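Side-chain contacts in mitogen activated protein kinase, putative (PDB 4QNY), which probably phosphorylates proteins on serine or threonine as a mitogen-activated protein kinase, and here holds a non-hydrolysable ATP analogue together with magnesium: residues I140-G145 with Q206-G211; I151-I156 with R189-P194; N155-T160 with K165-G170. One frame throughout, in Å; residues are numbered along the deposited sequence.

How the contacts relate
All three contacts lie in the kinase domain, and their chemistry shifts with depth. Contact 3 is the buried one: a two-stranded backbone pairing that ends in a magnesium ion and the nucleotide. Contact 2 starts from the same stretch, sharing Asn-155 and Ile-156, but packs a proline and a threonine against one tyrosine ring; it is partly buried, with a water at its rim. Contact 1, also partly buried, is a single histidine-carboxylate hydrogen bond between two helices, about 13 Å from contact 2 (centres). Asp-208 touches Ile-151 of contact 2, and Ile-141 touches Phe-169 of contact 3, tying contact 1 to both.

Contact 1 of 3, residues I140-G145 with Q206-G211; sequences IIHSAG and QIDVWG
His-142, in the last turn of helix 124-143, reaches across to the N-terminal part of helix 206-219 and meets Asp-208 there. A chi1 of -67° places the histidine CG anti to the carbonyl carbon and sends the ring toward that aspartate. Gln-206 turns its amide elsewhere, its NE2 giving hydrogen bonds to the carbonyls of Pro-296 and Ile-300. Asp-208 then supplies the bond: NE2 of His-142 donates to OD2 of Asp-208 at 2.8 Å, and the bond is nearly straight, 169° at the hydrogen. The carboxylate oxygen uses its anti lone pair. OD2 lies 6° out of the imidazole plane, at the ring edge, and ring and carboxylate are nearly coplanar. OD2 also accepts from the backbone N of His-148, while OD1 takes that of Arg-149. An aspartate of this helix holding the backbone of the His-Arg-Asp motif is a familiar feature of protein kinases, and in this chain His-142 grips the same carboxylate from the other helix. His-142 also touches Val-302 of helix 302-306, and Val-209, next along the helix, packs on that same valine.

Contact 2 of 3, residues I151-I156 with R189-P194; sequences ITPANI and RWYRAP. With MG (magnesium ion), chain C; ANP (phosphoaminophosphonic acid-adenylate ester), chain D.
Pro-153 lays its CD over one face of the Tyr-191 ring, 3.8 Å from the centroid and 27° off the ring normal, a CH-pi contact. The proline carbon sits off centre, nearest CZ at 3.5 Å. Thr-152 comes from the same side, CB offset toward the rim and CG2 3.6 Å from Tyr-191 CD2, the two side chains crossing at about a right angle. With CG anti to its carbonyl carbon (chi1 -58°), Tyr-191 swings the ring out to meet both residues. This is the tight part, and it is entirely apolar. At the CB end of Tyr-191 the contact is looser: Ile-151 O lies 3.8 Å from Tyr-191 CB, and a water lies 2.8 Å from Ile-151 O and from Tyr-191 O and can bridge the two carbonyls. The phenol is anchored by Glu-218 OE2. The catalytic loop thus rests on the stretch before the Ala-Pro-Glu motif, the P+1 loop of protein kinases. At the far end of the loop, ANP O3' donates to Ala-154 O at 2.8 Å. Helix 206-219 touches the tyrosine through Cys-214, while helix 112-117 backs Pro-153 from Leu-112 and Lys-113, and strand 156-158 follows on from the loop.

Contact 3 of 3, residues N155-T160 with K165-G170; sequences NILVNT and KICDFG. With MG (magnesium ion), chain C; ANP (phosphoaminophosphonic acid-adenylate ester), chain D.
Asn-155 and Asp-168 come together at a magnesium ion, where the paired strands 156-158 and 164-166 give way to loop. Asn-155 OD1 binds the metal at 2.1 Å and Asp-168 OD2 does the same, which brings these two oxygens to 3.1 Å from one another without a hydrogen bond. Their amide and carboxylate planes stand 66° apart, the side chains approaching from the residues flanking the two strands. Asn-155 ND2 is held by Asp-150 O, which fixes the rotation of the amide and leaves OD1 for the metal. The backbone of Asn-155 starts the pairing: its O accepts from Cys-167 N at 3.0 Å, with a nearly straight 175° at the hydrogen. Ile-156 faces Ile-166 in a non-hydrogen-bonded pair, the two side chains lying side by side, CD1 against CG1. Leu-157 and Lys-165 form the next pair, this time hydrogen-bonded in both directions, N of each to O of the other. On the nucleotide side, Leu-157 CD1 lies 3.6 Å from C5 of the adenine, against a face of the base, and its CG touches Cys-167 SG. A leucine floor under the adenine is a known part of the kinase catalytic spine.

Back at the metal, Asp-168 begins the Asp-Phe-Gly motif. Its chi1 of -161° sets CG anti to the backbone N, turning the carboxylate toward the phosphates; OD1 takes the backbone N of Gly-170 in an Asx turn. O1A and O2B of the nucleotide and two waters complete six ligands. ANP N3B gives OD2 a weak hydrogen bond. The amide and carboxylate oxygens together therefore tie the ion to both arms next to the hairpin, and through it fix the alpha and beta phosphates, consistent with the asparagine and the Asp-Phe-Gly aspartate positioning the ATP phosphates through magnesium, as in other protein kinases.

Contact 1 of 3, residues I140-G145 with Q206-G211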
loop_
_atom_site.group_PDB
_atom_site.type_symbol
_atom_site.label_atom_id
_atom_site.label_comp_id
_atom_site.label_asym_id
_atom_site.label_seq_id
_atom_site.Cartn_x
_atom_site.Cartn_y
_atom_site.Cartn_z
ATOM N N ILE A 140 -0.259 -7.726 -11.256
ATOM C CA ILE A 140 -1.363 -7.161 -12.022
ATOM C C ILE A 140 -1.263 -5.640 -12.097
ATOM O O ILE A 140 -1.408 -5.051 -13.169
ATOM C CB ILE A 140 -2.714 -7.564 -11.409
ATOM C CG1 ILE A 140 -2.953 -9.059 -11.631
ATOM C CG2 ILE A 140 -3.846 -6.743 -12.010
ATOM C CD1 ILE A 140 -3.830 -9.701 -10.591
ATOM N N ILE A 141 -1.006 -5.015 -10.953
ATOM C CA ILE A 141 -0.850 -3.567 -10.878
ATOM C C ILE A 141 0.334 -3.091 -11.720
ATOM O O ILE A 141 0.227 -2.111 -12.458
ATOM C CB ILE A 141 -0.660 -3.103 -9.419
ATOM C CG1 ILE A 141 -1.883 -3.479 -8.579
ATOM C CG2 ILE A 141 -0.411 -1.603 -9.358
ATOM C CD1 ILE A 141 -1.663 -3.355 -7.086
ATOM N N HIS A 142 1.456 -3.798 -11.616
ATOM C CA HIS A 142 2.664 -3.441 -12.355
ATOM C C HIS A 142 2.504 -3.656 -13.858
ATOM O O HIS A 142 3.072 -2.917 -14.661
ATOM C CB HIS A 142 3.862 -4.245 -11.843
ATOM C CG HIS A 142 4.269 -3.898 -10.445
ATOM N ND1 HIS A 142 5.190 -4.635 -9.733
ATOM C CD2 HIS A 142 3.877 -2.893 -9.626
ATOM C CE1 HIS A 142 5.350 -4.099 -8.536
ATOM N NE2 HIS A 142 4.565 -3.040 -8.446
ATOM N N SER A 143 1.732 -4.671 -14.234
ATOM C CA SER A 143 1.491 -4.959 -15.644
ATOM C C SER A 143 0.643 -3.863 -16.280
ATOM O O SER A 143 0.699 -3.643 -17.490
ATOM C CB SER A 143 0.810 -6.317 -15.811
ATOM O OG SER A 143 -0.476 -6.317 -15.218
ATOM N N ALA A 144 -0.139 -3.176 -15.454
ATOM C CA ALA A 144 -0.968 -2.072 -15.920
ATOM C C ALA A 144 -0.167 -0.775 -15.987
ATOM O O ALA A 144 -0.713 0.287 -16.287
ATOM C CB ALA A 144 -2.181 -1.903 -15.018
ATOM N N GLY A 145 1.130 -0.869 -15.705
ATOM C CA GLY A 145 2.019 0.278 -15.771
ATOM C C GLY A 145 1.927 1.168 -14.549
ATOM O O GLY A 145 2.246 2.357 -14.608
ATOM N N GLN A 206 10.283 -1.959 -8.159
ATOM C CA GLN A 206 10.994 -2.723 -7.141
ATOM C C GLN A 206 10.770 -2.167 -5.735
ATOM O O GLN A 206 11.049 -2.846 -4.745
ATOM C CB GLN A 206 12.492 -2.757 -7.454
ATOM C CG GLN A 206 12.855 -3.628 -8.649
ATOM C CD GLN A 206 12.495 -5.086 -8.436
ATOM O OE1 GLN A 206 11.409 -5.531 -8.811
ATOM N NE2 GLN A 206 13.405 -5.838 -7.829
ATOM N N ILE A 207 10.265 -0.939 -5.648
ATOM C CA ILE A 207 9.990 -0.333 -4.349
ATOM C C ILE A 207 8.795 -1.007 -3.679
ATOM O O ILE A 207 8.658 -0.967 -2.457
ATOM C CB ILE A 207 9.725 1.187 -4.461
ATOM C CG1 ILE A 207 8.427 1.463 -5.224
ATOM C CG2 ILE A 207 10.906 1.891 -5.118
ATOM C CD1 ILE A 207 7.942 2.892 -5.105
ATOM N N ASP A 208 7.937 -1.630 -4.481
ATOM C CA ASP A 208 6.798 -2.369 -3.949
ATOM C C ASP A 208 7.248 -3.724 -3.418
ATOM O O ASP A 208 6.667 -4.253 -2.470
ATOM C CB ASP A 208 5.718 -2.546 -5.017
ATOM C CG ASP A 208 4.986 -1.254 -5.325
ATOM O OD1 ASP A 208 4.950 -0.365 -4.449
ATOM O OD2 ASP A 208 4.444 -1.128 -6.443
ATOM N N VAL A 209 8.287 -4.279 -4.035
ATOM C CA VAL A 209 8.854 -5.549 -3.595
ATOM C C VAL A 209 9.503 -5.374 -2.228
ATOM O O VAL A 209 9.419 -6.254 -1.369
ATOM C CB VAL A 209 9.892 -6.089 -4.604
ATOM C CG1 VAL A 209 10.500 -7.393 -4.106
ATOM C CG2 VAL A 209 9.252 -6.283 -5.969
ATOM N N TRP A 210 10.140 -4.223 -2.034
ATOM C CA TRP A 210 10.760 -3.884 -0.758
ATOM C C TRP A 210 9.721 -3.860 0.355
ATOM O O TRP A 210 9.968 -4.344 1.459
ATOM C CB TRP A 210 11.472 -2.530 -0.848
ATOM C CG TRP A 210 12.133 -2.116 0.433
ATOM C CD1 TRP A 210 11.584 -1.370 1.436
ATOM C CD2 TRP A 210 13.467 -2.430 0.852
ATOM N NE1 TRP A 210 12.493 -1.200 2.452
ATOM C CE2 TRP A 210 13.657 -1.840 2.117
ATOM C CE3 TRP A 210 14.520 -3.151 0.279
ATOM C CZ2 TRP A 210 14.856 -1.949 2.819
ATOM C CZ3 TRP A 210 15.709 -3.256 0.977
ATOM C CH2 TRP A 210 15.867 -2.660 2.233
ATOM N N GLY A 211 8.556 -3.296 0.051
ATOM C CA GLY A 211 7.461 -3.231 1.001
ATOM C C GLY A 211 6.965 -4.603 1.410
ATOM O O GLY A 211 6.614 -4.822 2.568
#

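Contact 2 of 3, residues I151-I156 with R189-P194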
loop_
_atom_site.group_PDB
_atom_site.type_symbol
_atom_site.label_atom_id
_atom_site.label_comp_id
_atom_site.label_asym_id
_atom_site.label_seq_id
_atom_site.Cartn_x
_atom_site.Cartn_y
_atom_site.Cartn_z
ATOM N N ILE A 151 3.056 0.379 -0.218
ATOM C CA ILE A 151 2.863 -0.980 0.282
ATOM C C ILE A 151 3.242 -1.082 1.758
ATOM O O ILE A 151 4.421 -1.133 2.110
ATOM C CB ILE A 151 3.677 -2.006 -0.532
ATOM C CG1 ILE A 151 3.169 -2.058 -1.974
ATOM C CG2 ILE A 151 3.578 -3.392 0.094
ATOM C CD1 ILE A 151 1.752 -2.576 -2.100
ATOM N N THR A 152 2.225 -1.091 2.614
ATOM C CA THR A 152 2.398 -1.204 4.059
ATOM C C THR A 152 1.345 -2.170 4.603
ATOM O O THR A 152 0.318 -2.380 3.958
ATOM C CB THR A 152 2.263 0.168 4.770
ATOM O OG1 THR A 152 0.934 0.675 4.593
ATOM C CG2 THR A 152 3.269 1.171 4.223
ATOM N N PRO A 153 1.598 -2.768 5.782
ATOM C CA PRO A 153 0.631 -3.686 6.399
ATOM C C PRO A 153 -0.777 -3.106 6.519
ATOM O O PRO A 153 -1.754 -3.839 6.359
ATOM C CB PRO A 153 1.229 -3.933 7.786
ATOM C CG PRO A 153 2.689 -3.785 7.583
ATOM C CD PRO A 153 2.856 -2.705 6.549
ATOM N N ALA A 154 -0.874 -1.809 6.792
ATOM C CA ALA A 154 -2.169 -1.149 6.941
ATOM C C ALA A 154 -2.926 -1.093 5.617
ATOM O O ALA A 154 -4.154 -1.022 5.600
ATOM C CB ALA A 154 -1.988 0.253 7.506
ATOM N N ASN A 155 -2.188 -1.125 4.511
ATOM C CA ASN A 155 -2.794 -1.085 3.185
ATOM C C ASN A 155 -2.996 -2.481 2.599
ATOM O O ASN A 155 -3.222 -2.635 1.400
ATOM C CB ASN A 155 -1.945 -0.233 2.239
ATOM C CG ASN A 155 -1.923 1.231 2.638
ATOM O OD1 ASN A 155 -2.786 1.692 3.384
ATOM N ND2 ASN A 155 -0.939 1.971 2.137
ATOM N N ILE A 156 -2.916 -3.493 3.458
ATOM C CA ILE A 156 -3.134 -4.877 3.047
ATOM C C ILE A 156 -4.305 -5.489 3.813
ATOM O O ILE A 156 -4.184 -5.779 4.999
ATOM C CB ILE A 156 -1.880 -5.742 3.278
ATOM C CG1 ILE A 156 -0.663 -5.138 2.572
ATOM C CG2 ILE A 156 -2.125 -7.160 2.806
ATOM C CD1 ILE A 156 -0.741 -5.181 1.062
ATOM N N ARG A 189 7.390 6.105 7.423
ATOM C CA ARG A 189 8.436 6.004 6.408
ATOM C C ARG A 189 9.176 4.671 6.497
ATOM O O ARG A 189 10.136 4.430 5.765
ATOM C CB ARG A 189 9.434 7.155 6.550
ATOM C CG ARG A 189 10.406 6.981 7.710
ATOM C CD ARG A 189 11.427 8.106 7.779
ATOM N NE ARG A 189 10.846 9.347 8.287
ATOM C CZ ARG A 189 10.835 10.495 7.619
ATOM N NH1 ARG A 189 11.381 10.570 6.413
ATOM N NH2 ARG A 189 10.283 11.573 8.162
ATOM N N TRP A 190 8.715 3.804 7.393
ATOM C CA TRP A 190 9.422 2.569 7.721
ATOM C C TRP A 190 9.448 1.547 6.585
ATOM O O TRP A 190 10.169 0.553 6.658
ATOM C CB TRP A 190 8.796 1.926 8.960
ATOM C CG TRP A 190 8.892 2.773 10.192
ATOM C CD1 TRP A 190 9.643 3.900 10.358
ATOM C CD2 TRP A 190 8.208 2.561 11.432
ATOM N NE1 TRP A 190 9.471 4.401 11.626
ATOM C CE2 TRP A 190 8.594 3.598 12.304
ATOM C CE3 TRP A 190 7.305 1.595 11.889
ATOM C CZ2 TRP A 190 8.110 3.695 13.607
ATOM C CZ3 TRP A 190 6.827 1.693 13.183
ATOM C CH2 TRP A 190 7.230 2.736 14.026
ATOM N N TYR A 191 8.669 1.792 5.537
ATOM C CA TYR A 191 8.535 0.823 4.457
ATOM C C TYR A 191 9.035 1.377 3.129
ATOM O O TYR A 191 8.785 0.803 2.070
ATOM C CB TYR A 191 7.077 0.374 4.345
ATOM C CG TYR A 191 6.567 -0.227 5.634
ATOM C CD1 TYR A 191 6.734 -1.577 5.905
ATOM C CD2 TYR A 191 5.944 0.561 6.594
ATOM C CE1 TYR A 191 6.285 -2.130 7.087
ATOM C CE2 TYR A 191 5.492 0.018 7.782
ATOM C CZ TYR A 191 5.664 -1.329 8.023
ATOM O OH TYR A 191 5.214 -1.878 9.201
ATOM N N ARG A 192 9.756 2.491 3.198
ATOM C CA ARG A 192 10.343 3.101 2.013
ATOM C C ARG A 192 11.630 2.394 1.599
ATOM O O ARG A 192 12.528 2.186 2.416
ATOM C CB ARG A 192 10.615 4.586 2.259
ATOM C CG ARG A 192 9.357 5.424 2.394
ATOM C CD ARG A 192 9.681 6.866 2.736
ATOM N NE ARG A 192 8.600 7.764 2.350
ATOM C CZ ARG A 192 8.618 9.081 2.531
ATOM N NH1 ARG A 192 9.669 9.663 3.094
ATOM N NH2 ARG A 192 7.587 9.816 2.138
ATOM N N ALA A 193 11.705 2.024 0.324
ATOM C CA ALA A 193 12.888 1.384 -0.238
ATOM C C ALA A 193 14.101 2.310 -0.146
ATOM O O ALA A 193 13.948 3.531 -0.148
ATOM C CB ALA A 193 12.625 0.979 -1.683
ATOM N N PRO A 194 15.313 1.730 -0.059
ATOM C CA PRO A 194 16.540 2.525 0.075
ATOM C C PRO A 194 16.760 3.516 -1.067
ATOM O O PRO A 194 17.341 4.576 -0.837
ATOM C CB PRO A 194 17.650 1.462 0.089
ATOM C CG PRO A 194 17.023 0.229 -0.477
ATOM C CD PRO A 194 15.597 0.287 -0.039
HETATM MG MG MG C . -3.812 3.399 3.947
HETATM P PG ANP D . -5.647 7.736 1.486
HETATM O O1G ANP D . -6.952 8.179 2.069
HETATM O O2G ANP D . -5.900 7.152 0.043
HETATM O O3G ANP D . -4.680 8.983 1.367
HETATM P PB ANP D . -5.821 6.094 3.791
HETATM O O1B ANP D . -6.291 7.300 4.536
HETATM O O2B ANP D . -4.923 5.245 4.737
HETATM N N3B ANP D . -4.912 6.548 2.451
HETATM P PA ANP D . -7.072 3.667 3.316
HETATM O O1A ANP D . -5.718 3.097 3.501
HETATM O O2A ANP D . -7.719 3.257 1.990
HETATM O O3A ANP D . -7.062 5.265 3.327
HETATM O "O5'" ANP D . -7.964 3.214 4.544
HETATM C "C5'" ANP D . -7.517 3.359 5.908
HETATM C "C4'" ANP D . -7.855 2.103 6.673
HETATM O "O4'" ANP D . -9.247 1.777 6.491
HETATM C "C3'" ANP D . -7.109 0.849 6.238
HETATM O "O3'" ANP D . -5.829 0.774 6.856
HETATM C "C2'" ANP D . -8.042 -0.264 6.718
HETATM O "O2'" ANP D . -7.821 -0.581 8.088
HETATM C "C1'" ANP D . -9.426 0.372 6.531
HETATM N N9 ANP D . -10.102 -0.043 5.306
HETATM C C8 ANP D . -9.995 0.530 4.069
HETATM N N7 ANP D . -10.717 -0.053 3.138
HETATM C C5 ANP D . -11.340 -1.086 3.822
HETATM C C6 ANP D . -12.246 -2.085 3.403
HETATM N N6 ANP D . -12.692 -2.206 2.151
HETATM N N1 ANP D . -12.680 -2.966 4.333
HETATM C C2 ANP D . -12.235 -2.850 5.587
HETATM N N3 ANP D . -11.386 -1.953 6.096
HETATM C C4 ANP D . -10.974 -1.097 5.155
HETATM O O HOH W 1 6.546 -0.068 0.553
HETATM O O HOH W 2 -2.033 4.115 4.453
HETATM O O HOH W 3 -4.036 2.657 5.850
#

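Contact 3 of 3, residues N155-T160 with K165-G170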
loop_
_atom_site.group_PDB
_atom_site.type_symbol
_atom_site.label_atom_id
_atom_site.label_comp_id
_atom_site.label_asym_id
_atom_site.label_seq_id
_atom_site.Cartn_x
_atom_site.Cartn_y
_atom_site.Cartn_z
ATOM N N ASN A 155 -2.188 -1.125 4.511
ATOM C CA ASN A 155 -2.794 -1.085 3.185
ATOM C C ASN A 155 -2.996 -2.481 2.599
ATOM O O ASN A 155 -3.222 -2.635 1.400
ATOM C CB ASN A 155 -1.945 -0.233 2.239
ATOM C CG ASN A 155 -1.923 1.231 2.638
ATOM O OD1 ASN A 155 -2.786 1.692 3.384
ATOM N ND2 ASN A 155 -0.939 1.971 2.137
ATOM N N ILE A 156 -2.916 -3.493 3.458
ATOM C CA ILE A 156 -3.134 -4.877 3.047
ATOM C C ILE A 156 -4.305 -5.489 3.813
ATOM O O ILE A 156 -4.184 -5.779 4.999
ATOM C CB ILE A 156 -1.880 -5.742 3.278
ATOM C CG1 ILE A 156 -0.663 -5.138 2.572
ATOM C CG2 ILE A 156 -2.125 -7.160 2.806
ATOM C CD1 ILE A 156 -0.741 -5.181 1.062
ATOM N N LEU A 157 -5.427 -5.697 3.130
ATOM C CA LEU A 157 -6.648 -6.173 3.780
ATOM C C LEU A 157 -6.781 -7.696 3.740
ATOM O O LEU A 157 -6.541 -8.321 2.708
ATOM C CB LEU A 157 -7.872 -5.528 3.130
ATOM C CG LEU A 157 -7.937 -3.999 3.173
ATOM C CD1 LEU A 157 -9.104 -3.485 2.344
ATOM C CD2 LEU A 157 -8.036 -3.504 4.607
ATOM N N VAL A 158 -7.175 -8.287 4.867
ATOM C CA VAL A 158 -7.261 -9.742 4.976
ATOM C C VAL A 158 -8.509 -10.222 5.718
ATOM O O VAL A 158 -9.106 -9.482 6.502
ATOM C CB VAL A 158 -6.023 -10.326 5.694
ATOM C CG1 VAL A 158 -4.781 -10.202 4.820
ATOM C CG2 VAL A 158 -5.814 -9.644 7.037
ATOM N N ASN A 159 -8.892 -11.469 5.458
ATOM C CA ASN A 159 -9.986 -12.120 6.172
ATOM C C ASN A 159 -9.479 -13.298 6.997
ATOM O O ASN A 159 -8.283 -13.595 6.997
ATOM C CB ASN A 159 -11.063 -12.602 5.197
ATOM C CG ASN A 159 -11.759 -11.463 4.482
ATOM O OD1 ASN A 159 -11.848 -10.351 5.000
ATOM N ND2 ASN A 159 -12.262 -11.736 3.284
ATOM N N THR A 160 -10.390 -13.969 7.694
ATOM C CA THR A 160 -10.044 -15.163 8.459
ATOM C C THR A 160 -9.798 -16.325 7.500
ATOM O O THR A 160 -9.161 -17.319 7.851
ATOM C CB THR A 160 -11.149 -15.531 9.472
ATOM O OG1 THR A 160 -11.575 -14.353 10.165
ATOM C CG2 THR A 160 -10.640 -16.548 10.484
ATOM N N LYS A 165 -6.392 -8.631 -0.012
ATOM C CA LYS A 165 -6.716 -7.581 -0.976
ATOM C C LYS A 165 -5.915 -6.307 -0.713
ATOM O O LYS A 165 -5.937 -5.766 0.394
ATOM C CB LYS A 165 -8.215 -7.263 -0.949
ATOM C CG LYS A 165 -9.100 -8.359 -1.521
ATOM C CD LYS A 165 -10.554 -7.926 -1.584
ATOM C CE LYS A 165 -11.442 -9.052 -2.088
ATOM N NZ LYS A 165 -12.876 -8.650 -2.130
ATOM N N ILE A 166 -5.212 -5.830 -1.736
ATOM C CA ILE A 166 -4.426 -4.604 -1.630
ATOM C C ILE A 166 -5.309 -3.370 -1.814
ATOM O O ILE A 166 -6.123 -3.316 -2.735
ATOM C CB ILE A 166 -3.285 -4.576 -2.672
ATOM C CG1 ILE A 166 -2.247 -5.656 -2.357
ATOM C CG2 ILE A 166 -2.619 -3.207 -2.714
ATOM C CD1 ILE A 166 -1.014 -5.593 -3.233
ATOM N N CYS A 167 -5.150 -2.385 -0.933
ATOM C CA CYS A 167 -5.929 -1.155 -1.016
ATOM C C CYS A 167 -5.042 0.089 -0.997
ATOM O O CYS A 167 -3.814 -0.013 -1.023
ATOM C CB CYS A 167 -6.940 -1.084 0.132
ATOM S SG CYS A 167 -6.211 -0.834 1.769
ATOM N N ASP A 168 -5.689 1.253 -0.964
ATOM C CA ASP A 168 -5.023 2.553 -0.860
ATOM C C ASP A 168 -4.103 2.849 -2.046
ATOM O O ASP A 168 -2.882 2.732 -1.946
ATOM C CB ASP A 168 -4.231 2.643 0.450
ATOM C CG ASP A 168 -3.899 4.075 0.838
ATOM O OD1 ASP A 168 -3.949 4.965 -0.036
ATOM O OD2 ASP A 168 -3.583 4.310 2.023
ATOM N N PHE A 169 -4.702 3.249 -3.164
ATOM C CA PHE A 169 -3.941 3.678 -4.332
ATOM C C PHE A 169 -3.794 5.197 -4.346
ATOM O O PHE A 169 -3.793 5.819 -5.408
ATOM C CB PHE A 169 -4.613 3.201 -5.621
ATOM C CG PHE A 169 -4.617 1.707 -5.788
ATOM C CD1 PHE A 169 -3.562 1.065 -6.414
ATOM C CD2 PHE A 169 -5.675 0.947 -5.320
ATOM C CE1 PHE A 169 -3.562 -0.309 -6.569
ATOM C CE2 PHE A 169 -5.681 -0.427 -5.472
ATOM C CZ PHE A 169 -4.623 -1.056 -6.098
ATOM N N GLY A 170 -3.668 5.787 -3.161
ATOM C CA GLY A 170 -3.612 7.231 -3.022
ATOM C C GLY A 170 -2.282 7.855 -3.403
ATOM O O GLY A 170 -2.203 9.059 -3.641
HETATM MG MG MG C . -3.812 3.399 3.947
HETATM P PG ANP D . -5.647 7.736 1.486
HETATM O O1G ANP D . -6.952 8.179 2.069
HETATM O O2G ANP D . -5.900 7.152 0.043
HETATM O O3G ANP D . -4.680 8.983 1.367
HETATM P PB ANP D . -5.821 6.094 3.791
HETATM O O1B ANP D . -6.291 7.300 4.536
HETATM O O2B ANP D . -4.923 5.245 4.737
HETATM N N3B ANP D . -4.912 6.548 2.451
HETATM P PA ANP D . -7.072 3.667 3.316
HETATM O O1A ANP D . -5.718 3.097 3.501
HETATM O O2A ANP D . -7.719 3.257 1.990
HETATM O O3A ANP D . -7.062 5.265 3.327
HETATM O "O5'" ANP D . -7.964 3.214 4.544
HETATM C "C5'" ANP D . -7.517 3.359 5.908
HETATM C "C4'" ANP D . -7.855 2.103 6.673
HETATM O "O4'" ANP D . -9.247 1.777 6.491
HETATM C "C3'" ANP D . -7.109 0.849 6.238
HETATM O "O3'" ANP D . -5.829 0.774 6.856
HETATM C "C2'" ANP D . -8.042 -0.264 6.718
HETATM O "O2'" ANP D . -7.821 -0.581 8.088
HETATM C "C1'" ANP D . -9.426 0.372 6.531
HETATM N N9 ANP D . -10.102 -0.043 5.306
HETATM C C8 ANP D . -9.995 0.530 4.069
HETATM N N7 ANP D . -10.717 -0.053 3.138
HETATM C C5 ANP D . -11.340 -1.086 3.822
HETATM C C6 ANP D . -12.246 -2.085 3.403
HETATM N N6 ANP D . -12.692 -2.206 2.151
HETATM N N1 ANP D . -12.680 -2.966 4.333
HETATM C C2 ANP D . -12.235 -2.850 5.587
HETATM N N3 ANP D . -11.386 -1.953 6.096
HETATM C C4 ANP D . -10.974 -1.097 5.155
HETATM O O HOH W 2 -2.033 4.115 4.453
HETATM O O HOH W 3 -4.036 2.657 5.850
#